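Local coordinates for uncharacterized protein (Nitrosospira multiformis, PDB 3P51), which is of unknown function but belongs to the polyketide cyclase/lipid transport family of Bet v 1-like proteins and may bind a hydrophobic ligand, at residues S19-F24 with A134-E139; R52-N55 with L59-L62; H96-T101 with F107-G112. All blocks are in the same frame, centred on the assembly; numbering follows the deposited sequence.

Interaction 1 of 3, residues S19-F24 with A134-E139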
ATOM      1  N   SER A  19      -5.066   8.990 -19.950  1.00 41.50           N
ATOM      2  CA  SER A  19      -6.050   9.908 -20.507  1.00 39.79           C
ATOM      3  C   SER A  19      -7.218   9.147 -21.126  1.00 42.25           C
ATOM      4  O   SER A  19      -8.365   9.602 -21.109  1.00 41.83           O
ATOM      5  CB  SER A  19      -5.403  10.838 -21.538  1.00 42.78           C
ATOM      6  OG  SER A  19      -6.405  11.525 -22.260  1.00 51.46           O
ATOM      7  N   ARG A  20      -6.918   7.975 -21.668  1.00 41.48           N
ATOM      8  CA  ARG A  20      -7.917   7.166 -22.348  1.00 37.35           C
ATOM      9  C   ARG A  20      -8.843   6.393 -21.385  1.00 40.40           C
ATOM     10  O   ARG A  20     -10.039   6.272 -21.646  1.00 40.59           O
ATOM     11  CB  ARG A  20      -7.219   6.193 -23.305  1.00 36.99           C
ATOM     12  CG  ARG A  20      -8.167   5.332 -24.150  1.00 37.24           C
ATOM     13  CD  ARG A  20      -8.864   6.163 -25.222  1.00 42.13           C
ATOM     14  NE  ARG A  20      -9.518   5.321 -26.228  1.00 47.98           N
ATOM     15  CZ  ARG A  20     -10.834   5.207 -26.390  1.00 51.76           C
ATOM     16  NH1 ARG A  20     -11.662   5.892 -25.612  1.00 51.34           N
ATOM     17  NH2 ARG A  20     -11.322   4.415 -27.344  1.00 50.37           N
ATOM     18  N   ILE A  21      -8.301   5.876 -20.279  1.00 35.85           N
ATOM     19  CA  ILE A  21      -9.072   4.983 -19.402  1.00 35.87           C
ATOM     20  C   ILE A  21      -9.549   5.621 -18.099  1.00 38.26           C
ATOM     21  O   ILE A  21     -10.242   4.985 -17.323  1.00 41.79           O
ATOM     22  CB  ILE A  21      -8.255   3.743 -19.011  1.00 33.97           C
ATOM     23  CG1 ILE A  21      -7.049   4.144 -18.155  1.00 33.82           C
ATOM     24  CG2 ILE A  21      -7.808   2.983 -20.254  1.00 33.29           C
ATOM     25  CD1 ILE A  21      -6.554   3.047 -17.244  1.00 39.03           C
ATOM     26  N   ARG A  22      -9.187   6.878 -17.864  1.00 40.46           N
ATOM     27  CA  ARG A  22      -9.319   7.475 -16.533  1.00 39.38           C
ATOM     28  C   ARG A  22     -10.755   7.804 -16.115  1.00 40.73           C
ATOM     29  O   ARG A  22     -11.004   8.148 -14.964  1.00 41.68           O
ATOM     30  CB  ARG A  22      -8.436   8.731 -16.413  1.00 32.56           C
ATOM     31  CG  ARG A  22      -8.966   9.970 -17.115  1.00 35.09           C
ATOM     32  CD  ARG A  22      -7.977  11.144 -16.976  1.00 37.80           C
ATOM     33  NE  ARG A  22      -8.382  12.295 -17.779  1.00 49.57           N
ATOM     34  CZ  ARG A  22      -8.906  13.416 -17.289  1.00 52.60           C
ATOM     35  NH1 ARG A  22      -9.087  13.561 -15.978  1.00 48.69           N
ATOM     36  NH2 ARG A  22      -9.234  14.404 -18.114  1.00 53.06           N
ATOM     37  N   ASN A  23     -11.693   7.695 -17.047  1.00 37.39           N
ATOM     38  CA  ASN A  23     -13.073   8.088 -16.779  1.00 38.99           C
ATOM     39  C   ASN A  23     -13.969   6.876 -16.519  1.00 38.68           C
ATOM     40  O   ASN A  23     -14.217   6.080 -17.412  1.00 35.93           O
ATOM     41  CB  ASN A  23     -13.618   8.936 -17.934  1.00 38.82           C
ATOM     42  CG  ASN A  23     -14.957   9.573 -17.609  1.00 46.35           C
ATOM     43  OD1 ASN A  23     -15.846   8.924 -17.067  1.00 46.47           O
ATOM     44  ND2 ASN A  23     -15.097  10.855 -17.920  1.00 48.12           N
ATOM     45  N   PHE A  24     -14.430   6.734 -15.281  1.00 36.29           N
ATOM     46  CA  PHE A  24     -15.243   5.582 -14.875  1.00 34.31           C
ATOM     47  C   PHE A  24     -16.497   5.435 -15.751  1.00 36.47           C
ATOM     48  O   PHE A  24     -17.011   4.336 -15.914  1.00 36.82           O
ATOM     49  CB  PHE A  24     -15.589   5.710 -13.383  1.00 30.21           C
ATOM     50  CG  PHE A  24     -16.409   4.581 -12.819  1.00 33.12           C
ATOM     51  CD1 PHE A  24     -15.813   3.373 -12.472  1.00 37.87           C
ATOM     52  CD2 PHE A  24     -17.768   4.749 -12.566  1.00 33.09           C
ATOM     53  CE1 PHE A  24     -16.572   2.327 -11.918  1.00 37.27           C
ATOM     54  CE2 PHE A  24     -18.537   3.712 -12.010  1.00 33.55           C
ATOM     55  CZ  PHE A  24     -17.933   2.500 -11.686  1.00 31.03           C
ATOM     56  N   ALA A 134      -6.824  -6.732 -23.813  1.00 45.24           N
ATOM     57  CA  ALA A 134      -6.473  -6.943 -25.219  1.00 47.40           C
ATOM     58  C   ALA A 134      -6.968  -5.807 -26.116  1.00 49.08           C
ATOM     59  O   ALA A 134      -6.277  -5.403 -27.052  1.00 49.39           O
ATOM     60  CB  ALA A 134      -7.008  -8.286 -25.706  1.00 48.62           C
ATOM     61  N   ASP A 135      -8.166  -5.292 -25.834  1.00 47.21           N
ATOM     62  CA  ASP A 135      -8.655  -4.095 -26.522  1.00 44.51           C
ATOM     63  C   ASP A 135      -7.728  -2.902 -26.278  1.00 44.40           C
ATOM     64  O   ASP A 135      -7.395  -2.145 -27.192  1.00 43.87           O
ATOM     65  CB  ASP A 135     -10.070  -3.740 -26.053  1.00 41.42           C
ATOM     66  CG  ASP A 135     -11.142  -4.578 -26.732  1.00 47.91           C
ATOM     67  OD1 ASP A 135     -10.817  -5.277 -27.714  1.00 46.52           O
ATOM     68  OD2 ASP A 135     -12.313  -4.536 -26.286  1.00 48.97           O
ATOM     69  N   LEU A 136      -7.317  -2.732 -25.029  1.00 42.13           N
ATOM     70  CA  LEU A 136      -6.487  -1.591 -24.657  1.00 42.77           C
ATOM     71  C   LEU A 136      -5.159  -1.643 -25.404  1.00 46.61           C
ATOM     72  O   LEU A 136      -4.694  -0.640 -25.940  1.00 51.20           O
ATOM     73  CB  LEU A 136      -6.282  -1.546 -23.138  1.00 40.87           C
ATOM     74  CG  LEU A 136      -5.673  -0.261 -22.574  1.00 48.10           C
ATOM     75  CD1 LEU A 136      -6.406   0.951 -23.126  1.00 49.12           C
ATOM     76  CD2 LEU A 136      -5.740  -0.286 -21.058  1.00 45.48           C
ATOM     77  N   ALA A 137      -4.565  -2.829 -25.457  1.00 47.90           N
ATOM     78  CA  ALA A 137      -3.318  -3.031 -26.184  1.00 49.94           C
ATOM     79  C   ALA A 137      -3.502  -2.821 -27.682  1.00 51.20           C
ATOM     80  O   ALA A 137      -2.677  -2.183 -28.331  1.00 53.33           O
ATOM     81  CB  ALA A 137      -2.773  -4.422 -25.915  1.00 53.12           C
ATOM     82  N   ALA A 138      -4.581  -3.360 -28.237  1.00 48.99           N
ATOM     83  CA  ALA A 138      -4.803  -3.252 -29.672  1.00 51.27           C
ATOM     84  C   ALA A 138      -4.922  -1.792 -30.088  1.00 55.03           C
ATOM     85  O   ALA A 138      -4.543  -1.424 -31.199  1.00 54.70           O
ATOM     86  CB  ALA A 138      -6.038  -4.037 -30.095  1.00 46.06           C
ATOM     87  N   GLU A 139      -5.439  -0.960 -29.193  1.00 54.10           N
ATOM     88  CA  GLU A 139      -5.581   0.459 -29.496  1.00 59.32           C
ATOM     89  C   GLU A 139      -4.230   1.188 -29.503  1.00 62.42           C
ATOM     90  O   GLU A 139      -4.033   2.145 -30.248  1.00 63.16           O
ATOM     91  CB  GLU A 139      -6.557   1.127 -28.525  1.00 60.85           C
ATOM     92  CG  GLU A 139      -6.527   2.639 -28.609  1.00 66.21           C
ATOM     93  CD  GLU A 139      -7.851   3.288 -28.250  1.00 68.40           C
ATOM     94  OE1 GLU A 139      -8.893   2.588 -28.233  1.00 65.18           O
ATOM     95  OE2 GLU A 139      -7.840   4.513 -28.000  1.00 69.48           O
TER

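Interaction 2 of 3, residues R52-N55 with L59-L62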
ATOM      1  N   ARG A  52     -22.249   2.572 -12.574  1.00 33.42           N
ATOM      2  CA  ARG A  52     -22.456   2.362 -13.990  1.00 38.92           C
ATOM      3  C   ARG A  52     -23.086   1.013 -14.197  1.00 36.25           C
ATOM      4  O   ARG A  52     -22.897   0.107 -13.388  1.00 37.29           O
ATOM      5  CB  ARG A  52     -21.130   2.444 -14.753  1.00 37.67           C
ATOM      6  CG  ARG A  52     -20.086   1.434 -14.309  1.00 37.51           C
ATOM      7  CD  ARG A  52     -18.722   1.681 -14.972  1.00 37.19           C
ATOM      8  NE  ARG A  52     -17.783   0.598 -14.670  1.00 36.29           N
ATOM      9  CZ  ARG A  52     -16.489   0.616 -14.968  1.00 37.30           C
ATOM     10  NH1 ARG A  52     -15.958   1.667 -15.576  1.00 33.72           N
ATOM     11  NH2 ARG A  52     -15.722  -0.419 -14.651  1.00 39.04           N
ATOM     12  N   LEU A  53     -23.834   0.897 -15.287  1.00 36.03           N
ATOM     13  CA  LEU A  53     -24.358  -0.376 -15.745  1.00 34.96           C
ATOM     14  C   LEU A  53     -23.763  -0.701 -17.119  1.00 35.79           C
ATOM     15  O   LEU A  53     -23.904   0.079 -18.057  1.00 35.38           O
ATOM     16  CB  LEU A  53     -25.886  -0.301 -15.838  1.00 30.77           C
ATOM     17  CG  LEU A  53     -26.561  -1.620 -16.210  1.00 34.63           C
ATOM     18  CD1 LEU A  53     -26.551  -2.553 -15.001  1.00 33.98           C
ATOM     19  CD2 LEU A  53     -27.984  -1.372 -16.678  1.00 32.31           C
ATOM     20  N   LEU A  54     -23.091  -1.846 -17.235  1.00 37.20           N
ATOM     21  CA  LEU A  54     -22.485  -2.262 -18.497  1.00 38.15           C
ATOM     22  C   LEU A  54     -23.235  -3.441 -19.119  1.00 39.32           C
ATOM     23  O   LEU A  54     -23.588  -4.397 -18.429  1.00 38.60           O
ATOM     24  CB  LEU A  54     -21.033  -2.675 -18.279  1.00 35.98           C
ATOM     25  CG  LEU A  54     -20.219  -1.828 -17.297  1.00 40.75           C
ATOM     26  CD1 LEU A  54     -18.910  -2.529 -16.967  1.00 43.96           C
ATOM     27  CD2 LEU A  54     -19.966  -0.441 -17.860  1.00 37.85           C
ATOM     28  N   ASN A  55     -23.445  -3.380 -20.430  1.00 39.25           N
ATOM     29  CA  ASN A  55     -24.117  -4.453 -21.158  1.00 37.28           C
ATOM     30  C   ASN A  55     -25.465  -4.789 -20.542  1.00 43.52           C
ATOM     31  O   ASN A  55     -25.986  -5.888 -20.737  1.00 45.39           O
ATOM     32  CB  ASN A  55     -23.252  -5.720 -21.214  1.00 36.17           C
ATOM     33  CG  ASN A  55     -21.963  -5.524 -22.001  1.00 41.24           C
ATOM     34  OD1 ASN A  55     -21.789  -4.517 -22.683  1.00 40.06           O
ATOM     35  ND2 ASN A  55     -21.067  -6.505 -21.930  1.00 42.71           N
ATOM     36  N   LEU A  59     -23.573  -4.118 -12.783  1.00 35.14           N
ATOM     37  CA  LEU A  59     -23.695  -2.870 -12.028  1.00 34.67           C
ATOM     38  C   LEU A  59     -22.452  -2.632 -11.155  1.00 37.14           C
ATOM     39  O   LEU A  59     -22.239  -3.358 -10.182  1.00 38.66           O
ATOM     40  CB  LEU A  59     -24.954  -2.902 -11.155  1.00 30.56           C
ATOM     41  CG  LEU A  59     -25.247  -1.651 -10.314  1.00 33.69           C
ATOM     42  CD1 LEU A  59     -25.492  -0.429 -11.200  1.00 31.89           C
ATOM     43  CD2 LEU A  59     -26.429  -1.901  -9.370  1.00 31.20           C
ATOM     44  N   ASP A  60     -21.648  -1.621 -11.499  1.00 39.70           N
ATOM     45  CA  ASP A  60     -20.421  -1.265 -10.752  1.00 35.98           C
ATOM     46  C   ASP A  60     -20.583   0.033  -9.954  1.00 39.13           C
ATOM     47  O   ASP A  60     -21.226   0.975 -10.425  1.00 38.23           O
ATOM     48  CB  ASP A  60     -19.250  -1.019 -11.717  1.00 32.91           C
ATOM     49  CG  ASP A  60     -18.760  -2.280 -12.429  1.00 39.87           C
ATOM     50  OD1 ASP A  60     -19.026  -3.408 -11.957  1.00 43.80           O
ATOM     51  OD2 ASP A  60     -18.074  -2.133 -13.466  1.00 42.35           O
ATOM     52  N   THR A  61     -19.961   0.098  -8.775  1.00 34.03           N
ATOM     53  CA  THR A  61     -19.810   1.353  -8.031  1.00 28.02           C
ATOM     54  C   THR A  61     -18.330   1.711  -7.857  1.00 31.78           C
ATOM     55  O   THR A  61     -17.524   0.849  -7.506  1.00 31.07           O
ATOM     56  CB  THR A  61     -20.446   1.256  -6.639  1.00 33.22           C
ATOM     57  OG1 THR A  61     -21.834   0.939  -6.776  1.00 35.63           O
ATOM     58  CG2 THR A  61     -20.328   2.574  -5.907  1.00 29.49           C
ATOM     59  N   LEU A  62     -17.972   2.974  -8.109  1.00 31.39           N
ATOM     60  CA  LEU A  62     -16.602   3.441  -7.900  1.00 27.45           C
ATOM     61  C   LEU A  62     -16.358   3.586  -6.399  1.00 31.88           C
ATOM     62  O   LEU A  62     -17.048   4.362  -5.716  1.00 33.08           O
ATOM     63  CB  LEU A  62     -16.387   4.794  -8.599  1.00 30.40           C
ATOM     64  CG  LEU A  62     -14.988   5.413  -8.638  1.00 30.01           C
ATOM     65  CD1 LEU A  62     -13.992   4.485  -9.339  1.00 26.82           C
ATOM     66  CD2 LEU A  62     -15.033   6.771  -9.339  1.00 29.15           C
TER

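Interaction 3 of 3, residues H96-T101 with F107-G112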
ATOM      1  N   HIS A  96      -4.961  -0.448 -12.637  1.00 33.77           N
ATOM      2  CA  HIS A  96      -3.852   0.414 -12.237  1.00 31.83           C
ATOM      3  C   HIS A  96      -2.754   0.454 -13.300  1.00 33.05           C
ATOM      4  O   HIS A  96      -2.437  -0.569 -13.906  1.00 34.83           O
ATOM      5  CB  HIS A  96      -3.333  -0.121 -10.908  1.00 29.69           C
ATOM      6  CG  HIS A  96      -2.062   0.512 -10.435  1.00 29.17           C
ATOM      7  ND1 HIS A  96      -1.923   1.871 -10.266  1.00 35.00           N
ATOM      8  CD2 HIS A  96      -0.895  -0.045 -10.040  1.00 29.56           C
ATOM      9  CE1 HIS A  96      -0.707   2.129  -9.805  1.00 31.23           C
ATOM     10  NE2 HIS A  96      -0.066   0.986  -9.659  1.00 35.42           N
ATOM     11  N   LEU A  97      -2.196   1.643 -13.534  1.00 36.33           N
ATOM     12  CA  LEU A  97      -1.156   1.841 -14.538  1.00 34.94           C
ATOM     13  C   LEU A  97       0.173   2.180 -13.888  1.00 36.62           C
ATOM     14  O   LEU A  97       0.208   2.838 -12.856  1.00 35.56           O
ATOM     15  CB  LEU A  97      -1.505   3.006 -15.462  1.00 37.56           C
ATOM     16  CG  LEU A  97      -2.803   2.995 -16.256  1.00 40.02           C
ATOM     17  CD1 LEU A  97      -2.817   4.204 -17.178  1.00 40.99           C
ATOM     18  CD2 LEU A  97      -2.895   1.734 -17.049  1.00 39.13           C
ATOM     19  N   LEU A  98       1.264   1.735 -14.505  1.00 35.92           N
ATOM     20  CA  LEU A  98       2.603   2.179 -14.124  1.00 35.18           C
ATOM     21  C   LEU A  98       3.395   2.479 -15.382  1.00 35.02           C
ATOM     22  O   LEU A  98       3.189   1.829 -16.416  1.00 36.58           O
ATOM     23  CB  LEU A  98       3.328   1.111 -13.311  1.00 35.46           C
ATOM     24  CG  LEU A  98       2.767   0.862 -11.909  1.00 37.78           C
ATOM     25  CD1 LEU A  98       3.263  -0.465 -11.331  1.00 34.25           C
ATOM     26  CD2 LEU A  98       3.109   2.031 -10.989  1.00 34.16           C
ATOM     27  N   PRO A  99       4.300   3.465 -15.311  1.00 33.54           N
ATOM     28  CA  PRO A  99       5.143   3.718 -16.479  1.00 32.78           C
ATOM     29  C   PRO A  99       6.265   2.703 -16.568  1.00 36.07           C
ATOM     30  O   PRO A  99       6.783   2.259 -15.544  1.00 39.92           O
ATOM     31  CB  PRO A  99       5.719   5.114 -16.208  1.00 31.68           C
ATOM     32  CG  PRO A  99       5.727   5.256 -14.732  1.00 31.18           C
ATOM     33  CD  PRO A  99       4.571   4.404 -14.205  1.00 30.79           C
ATOM     34  N   VAL A 100       6.608   2.333 -17.796  1.00 39.81           N
ATOM     35  CA  VAL A 100       7.798   1.568 -18.094  1.00 35.99           C
ATOM     36  C   VAL A 100       8.775   2.610 -18.633  1.00 39.19           C
ATOM     37  O   VAL A 100       8.746   2.955 -19.814  1.00 39.40           O
ATOM     38  CB  VAL A 100       7.513   0.495 -19.178  1.00 34.71           C
ATOM     39  CG1 VAL A 100       8.776  -0.265 -19.511  1.00 34.89           C
ATOM     40  CG2 VAL A 100       6.399  -0.484 -18.723  1.00 29.81           C
ATOM     41  N   THR A 101       9.627   3.139 -17.763  1.00 40.07           N
ATOM     42  CA  THR A 101      10.358   4.355 -18.086  1.00 40.55           C
ATOM     43  C   THR A 101      11.423   4.217 -19.168  1.00 43.78           C
ATOM     44  O   THR A 101      11.695   5.178 -19.888  1.00 44.40           O
ATOM     45  CB  THR A 101      11.002   4.979 -16.833  1.00 41.17           C
ATOM     46  OG1 THR A 101      12.015   4.101 -16.324  1.00 39.22           O
ATOM     47  CG2 THR A 101       9.942   5.241 -15.754  1.00 37.73           C
ATOM     48  N   PHE A 107       2.744  -0.207 -18.279  1.00 35.68           N
ATOM     49  CA  PHE A 107       2.345  -1.471 -17.671  1.00 35.36           C
ATOM     50  C   PHE A 107       0.926  -1.286 -17.154  1.00 34.66           C
ATOM     51  O   PHE A 107       0.632  -0.295 -16.492  1.00 35.13           O
ATOM     52  CB  PHE A 107       3.295  -1.798 -16.510  1.00 34.13           C
ATOM     53  CG  PHE A 107       2.905  -3.011 -15.712  1.00 33.93           C
ATOM     54  CD1 PHE A 107       3.182  -4.284 -16.181  1.00 38.15           C
ATOM     55  CD2 PHE A 107       2.276  -2.876 -14.477  1.00 32.84           C
ATOM     56  CE1 PHE A 107       2.829  -5.410 -15.443  1.00 38.70           C
ATOM     57  CE2 PHE A 107       1.918  -3.992 -13.730  1.00 37.56           C
ATOM     58  CZ  PHE A 107       2.200  -5.267 -14.211  1.00 39.47           C
ATOM     59  N   VAL A 108       0.041  -2.226 -17.473  1.00 34.71           N
ATOM     60  CA  VAL A 108      -1.341  -2.173 -17.002  1.00 35.01           C
ATOM     61  C   VAL A 108      -1.679  -3.435 -16.217  1.00 33.59           C
ATOM     62  O   VAL A 108      -1.542  -4.536 -16.732  1.00 38.24           O
ATOM     63  CB  VAL A 108      -2.335  -2.075 -18.179  1.00 34.14           C
ATOM     64  CG1 VAL A 108      -3.736  -1.805 -17.657  1.00 31.63           C
ATOM     65  CG2 VAL A 108      -1.903  -0.975 -19.148  1.00 36.35           C
ATOM     66  N   GLU A 109      -2.132  -3.287 -14.979  1.00 35.27           N
ATOM     67  CA  GLU A 109      -2.554  -4.452 -14.207  1.00 30.36           C
ATOM     68  C   GLU A 109      -4.015  -4.334 -13.789  1.00 30.60           C
ATOM     69  O   GLU A 109      -4.509  -3.247 -13.502  1.00 32.88           O
ATOM     70  CB  GLU A 109      -1.662  -4.656 -12.976  1.00 33.11           C
ATOM     71  CG  GLU A 109      -1.617  -3.462 -12.055  1.00 37.52           C
ATOM     72  CD  GLU A 109      -0.702  -3.667 -10.859  1.00 40.97           C
ATOM     73  OE1 GLU A 109      -0.243  -4.807 -10.647  1.00 38.77           O
ATOM     74  OE2 GLU A 109      -0.439  -2.680 -10.133  1.00 42.13           O
ATOM     75  N   TRP A 110      -4.705  -5.466 -13.775  1.00 36.26           N
ATOM     76  CA  TRP A 110      -6.101  -5.509 -13.366  1.00 35.99           C
ATOM     77  C   TRP A 110      -6.275  -6.684 -12.417  1.00 34.68           C
ATOM     78  O   TRP A 110      -6.017  -7.829 -12.792  1.00 33.82           O
ATOM     79  CB  TRP A 110      -7.000  -5.667 -14.589  1.00 38.88           C
ATOM     80  CG  TRP A 110      -8.345  -5.015 -14.454  1.00 40.36           C
ATOM     81  CD1 TRP A 110      -9.102  -4.905 -13.320  1.00 34.87           C
ATOM     82  CD2 TRP A 110      -9.087  -4.370 -15.496  1.00 37.63           C
ATOM     83  NE1 TRP A 110     -10.277  -4.244 -13.599  1.00 35.43           N
ATOM     84  CE2 TRP A 110     -10.289  -3.903 -14.926  1.00 36.03           C
ATOM     85  CE3 TRP A 110      -8.855  -4.154 -16.860  1.00 35.88           C
ATOM     86  CZ2 TRP A 110     -11.257  -3.223 -15.671  1.00 37.75           C
ATOM     87  CZ3 TRP A 110      -9.813  -3.472 -17.599  1.00 38.27           C
ATOM     88  CH2 TRP A 110     -11.003  -3.023 -17.001  1.00 40.70           C
ATOM     89  N   SER A 111      -6.690  -6.388 -11.189  1.00 34.91           N
ATOM     90  CA  SER A 111      -6.935  -7.402 -10.171  1.00 33.30           C
ATOM     91  C   SER A 111      -8.424  -7.498  -9.853  1.00 38.97           C
ATOM     92  O   SER A 111      -9.158  -6.508  -9.917  1.00 36.06           O
ATOM     93  CB  SER A 111      -6.199  -7.057  -8.869  1.00 36.92           C
ATOM     94  OG  SER A 111      -4.873  -6.611  -9.103  1.00 40.16           O
ATOM     95  N   GLY A 112      -8.857  -8.696  -9.482  1.00 37.31           N
ATOM     96  CA  GLY A 112     -10.221  -8.905  -9.050  1.00 35.92           C
ATOM     97  C   GLY A 112     -10.191  -9.841  -7.873  1.00 34.45           C
ATOM     98  O   GLY A 112      -9.403 -10.786  -7.838  1.00 36.31           O
TER

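Interaction 1 of 3, residues S19-F24 with A134-E139
Arg20 and Ile21 of helix 14-21 meet Glu139 and Leu136 on the last turns of helix 120-139, the long C-terminal helix of the Bet v 1-like helix-grip fold. The tight part is apolar and buried. Ile21 CG2 lies 3.8 Å from Leu136 CD1 and 4.0 Å from Leu136 CD2, so one methyl meets both tips of the leucine fork, the two side chains crossing at about a right angle. Leu95 and Leu97 of strand 88-100 pack on Ile21, tying this patch to the sheet.

One residue back from Ile21 and three on from Leu136, the contact becomes polar and partly exposed to solvent, and the helix backbones stay well apart, 8.8 Å between Ile21 CA and Leu136 CA. The gap is spanned by long side chains. Glu139 is extended beyond CG, whereas Arg20 bends about its CB-CG bond (chi2 72°), which turns its guanidinium edge to the carboxylate in a two-nitrogen, side-on salt bridge. Ser28 OG holds the third nitrogen, NH1. The grip is uneven: Arg20 NH2 reaches the syn lone pair of Glu139 OE1 at 3.2 Å, while Arg20 NE sits 2.6 Å from Glu139 OE2, on its syn side but 30° out of the carboxylate plane.

Interaction 2 of 3, residues R52-N55 with L59-L62
Leu59 lies against the backbone of Arg52 and the side chain of Leu53, its non-hydrogen-bonded partner in an antiparallel pair whose CA atoms are 4.5 Å apart. Leu59 CA approaches Arg52 O at 3.4 Å in a CA-H...O contact, and Leu59 CD1 reaches the same oxygen. With CG anti to its own backbone N (chi1 -179°), the leucine swings a methyl over that carbonyl. On the same face, Leu53 CD1 comes within 4.2 Å of Leu59 CB, a light apolar touch on the partly exposed side of the sheet.

Asp60 comes next and carries most of the contact. Its backbone forms the hydrogen-bonded pair with Arg52: Asp60 N donates to Arg52 O at 2.8 Å, and Arg52 N returns a bond of 2.9 Å to Asp60 O. The two side chains then meet on the buried face. A single carboxylate oxygen takes both donors, Arg52 NE at 3.0 Å and Arg52 NH2 at 3.1 Å from Asp60 OD2, each only 2° out of the guanidinium plane. NE uses the anti lone pair of that oxygen; NH2 meets it on the anti side, 26° out of the carboxylate plane. Leu54 CD1 packs against Asp60 OD2 at 3.6 Å, an apolar neighbour that may strengthen the pairing of the charges. Outside the pair, Phe24 O accepts from Arg52 NH1, and the rings of Phe24 and Tyr74 make cation-pi contacts with the guanidinium.

Farther on, Thr61 is bonded through OG1 to Asp77 of the next strand, and Leu62 packs on Phe24. This is an antiparallel beta hairpin, strands 51-54 and 58-66, with a same-face salt bridge across its hydrogen-bonded pair, set in the curved sheet of the helix-grip fold.

Interaction 3 of 3, residues H96-T101 with F107-G112
His96 and Glu109 form a hydrogen-bonded antiparallel pair, as do Leu98 and Phe107, and their four side chains share one face of the hairpin made by strands 88-100 and 105-116. Four backbone bonds join the two pairs, the straightest being Glu109 N to His96 O (2.9 Å, 174°). Glu109 CG sits between its backbone N and carbonyl carbon (chi1 57°), which brings it within 3.9 Å of His96 CB; from there the chain extends beside the imidazole, with the exact approach of the carboxylate to the ring edge doubtful in the model. Glu109 OE1 is bonded to Tyr5 OH, so an alanine here would probably leave that hydroxyl without this acceptor and the flank of His96 less covered. Leu98 runs alongside Phe107, Leu98 CD1 lying 4.1 Å from Phe107 CD2, and Val100 CG2 crosses to Phe107 CB at 4.0 Å. The Phe107 ring also stacks on Phe107 of the second subunit.

On the face covered by helices 14-21 and 120-139, Leu97 CD2 meets Val108 CG2 at 3.6 Å. The chemistry thus divides: aliphatic between Leu97 and Val108, polar at His96-Glu109, and apolar at Leu98, Val100 and Phe107, which pack against the second subunit.

Interactions 2 and 3 are both hairpin pairings in the same antiparallel sheet, on opposite sides of the chain's centre and about 21 Å apart between centres, whereas interaction 1 joins two helices. Interactions 1 and 2 each contain an arginine-carboxylate bridge, but that of interaction 1 lies at a partly exposed margin and that of interaction 2 is buried among aromatic rings; interaction 3 has none and is chiefly backbone bonding and apolar contact, with one face at another subunit. Interaction 1 touches both others: Phe24 CZ packs 3.8 Å from Asp60 CB, and Ile21 CD1 packs 3.9 Å from Leu97 CG, continuing the helix-facing core.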